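Local coordinates for flagellar motor switch protein FliG (Helicobacter pylori 26695, PDB 5WUJ), which forms part of the flagellar switch complex, which interacts with chemotaxis proteins and with motor components that determine rotation direction, and is required for flagellum synthesis and motility, at residues 13-18 and 62-67. Sequence-based numbering, arbitrary orientation.
Sequences SEKIAI and LEEFFA
Lys-15 reaches from helix 12-23 to Glu-64 on helix 55-71, its NZ donating to Glu-64 OE1 at 2.9 Å in a salt bridge. The ammonium group meets the syn lone pair of OE1, on the side of OE2, and the two side chains cross at about a right angle. Glu-64 sends CG anti to its own backbone N (chi1 -175°) and stays extended beyond it, which carries the carboxylate out to the lysine. Both residues are partly exposed, and a lysine suits such a place because its chain can serve two neighbours: Lys-15 CB lies 4.1 Å from Phe-65 CE2, while the far end meets the carboxylate.

One residue on, buried Ile-16 places CG1 3.7 Å from CZ of Phe-65, approaching the ring obliquely. Phenylalanine suits this position because its large ring fills much of the gap between helix axes 10.5 Å apart, meeting Ile-16 and Lys-15 from the other helix; Met-12 and Leu-19 also touch it, while Ile-16 packs on Ile-43 of helix 37-50 as well. With a buried Ile-16–Phe-65 contact and a partly exposed salt bridge beside it, this is near-perpendicular helix-helix packing (crossing angle -99°) within the all-helical FliG N-terminal domain.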
# COMPACT_ATOMS: atom_id res chain seq x y z
N SER B 13 9.13 2.70 7.64
CA SER B 13 8.23 3.07 8.73
C SER B 13 7.31 4.22 8.32
O SER B 13 6.14 4.24 8.69
CB SER B 13 9.05 3.42 9.98
OG SER B 13 8.42 4.40 10.79
N GLU B 14 7.84 5.18 7.56
CA GLU B 14 7.00 6.26 7.02
C GLU B 14 5.98 5.73 6.02
O GLU B 14 4.82 6.16 6.03
CB GLU B 14 7.88 7.31 6.35
CG GLU B 14 8.96 7.81 7.30
CD GLU B 14 9.72 8.98 6.75
OE1 GLU B 14 10.60 8.77 5.89
OE2 GLU B 14 9.43 10.10 7.19
N LYS B 15 6.40 4.81 5.15
CA LYS B 15 5.46 4.19 4.22
C LYS B 15 4.36 3.45 4.97
O LYS B 15 3.19 3.49 4.57
CB LYS B 15 6.19 3.22 3.30
CG LYS B 15 7.29 3.87 2.45
CD LYS B 15 7.61 2.98 1.27
CE LYS B 15 8.76 3.48 0.45
NZ LYS B 15 9.71 2.36 0.23
N ILE B 16 4.71 2.79 6.08
CA ILE B 16 3.70 2.04 6.82
C ILE B 16 2.69 2.98 7.46
O ILE B 16 1.49 2.72 7.43
CB ILE B 16 4.38 1.12 7.85
CG1 ILE B 16 5.02 -0.08 7.16
CG2 ILE B 16 3.40 0.69 8.93
CD1 ILE B 16 6.12 -0.77 8.01
N ALA B 17 3.16 4.10 8.03
CA ALA B 17 2.22 5.07 8.59
C ALA B 17 1.34 5.67 7.51
O ALA B 17 0.13 5.88 7.72
CB ALA B 17 2.98 6.17 9.34
N ILE B 18 1.92 5.95 6.33
CA ILE B 18 1.11 6.45 5.23
C ILE B 18 0.06 5.42 4.82
O ILE B 18 -1.10 5.75 4.56
CB ILE B 18 2.00 6.89 4.05
CG1 ILE B 18 2.58 8.28 4.33
CG2 ILE B 18 1.22 6.92 2.75
CD1 ILE B 18 3.92 8.53 3.65
N LEU B 62 0.43 2.59 -1.52
CA LEU B 62 -0.50 1.47 -1.58
C LEU B 62 -0.14 0.50 -2.69
O LEU B 62 -0.22 -0.72 -2.52
CB LEU B 62 -1.93 1.98 -1.79
CG LEU B 62 -2.55 2.72 -0.64
CD1 LEU B 62 -4.04 2.94 -0.91
CD2 LEU B 62 -2.29 1.98 0.67
N GLU B 63 0.25 1.03 -3.85
CA GLU B 63 0.64 0.15 -4.95
C GLU B 63 1.84 -0.69 -4.57
O GLU B 63 1.95 -1.86 -4.96
CB GLU B 63 0.94 0.97 -6.20
CG GLU B 63 -0.28 1.49 -6.93
CD GLU B 63 0.04 1.88 -8.36
OE1 GLU B 63 1.25 1.92 -8.71
OE2 GLU B 63 -0.90 2.14 -9.14
N GLU B 64 2.78 -0.10 -3.83
CA GLU B 64 3.94 -0.85 -3.37
C GLU B 64 3.51 -1.98 -2.45
O GLU B 64 3.96 -3.13 -2.60
CB GLU B 64 4.91 0.11 -2.68
CG GLU B 64 6.22 -0.50 -2.25
CD GLU B 64 7.19 0.56 -1.71
OE1 GLU B 64 8.03 0.21 -0.86
OE2 GLU B 64 7.10 1.73 -2.13
N PHE B 65 2.61 -1.70 -1.51
CA PHE B 65 2.16 -2.74 -0.59
C PHE B 65 1.24 -3.74 -1.27
O PHE B 65 1.26 -4.93 -0.93
CB PHE B 65 1.47 -2.12 0.61
CG PHE B 65 2.44 -1.71 1.67
CD1 PHE B 65 2.91 -2.63 2.58
CD2 PHE B 65 2.89 -0.40 1.74
CE1 PHE B 65 3.83 -2.27 3.56
CE2 PHE B 65 3.80 -0.02 2.73
CZ PHE B 65 4.27 -0.96 3.62
N PHE B 66 0.43 -3.29 -2.25
CA PHE B 66 -0.35 -4.21 -3.06
C PHE B 66 0.54 -5.27 -3.70
O PHE B 66 0.22 -6.47 -3.66
CB PHE B 66 -1.13 -3.44 -4.14
CG PHE B 66 -2.19 -4.23 -4.82
CD1 PHE B 66 -3.27 -4.73 -4.09
CD2 PHE B 66 -2.11 -4.50 -6.17
CE1 PHE B 66 -4.26 -5.48 -4.73
CE2 PHE B 66 -3.09 -5.25 -6.81
CZ PHE B 66 -4.17 -5.74 -6.09
N ALA B 67 1.68 -4.86 -4.26
CA ALA B 67 2.57 -5.84 -4.88
C ALA B 67 3.15 -6.79 -3.85
O ALA B 67 3.30 -7.99 -4.12
CB ALA B 67 3.66 -5.12 -5.66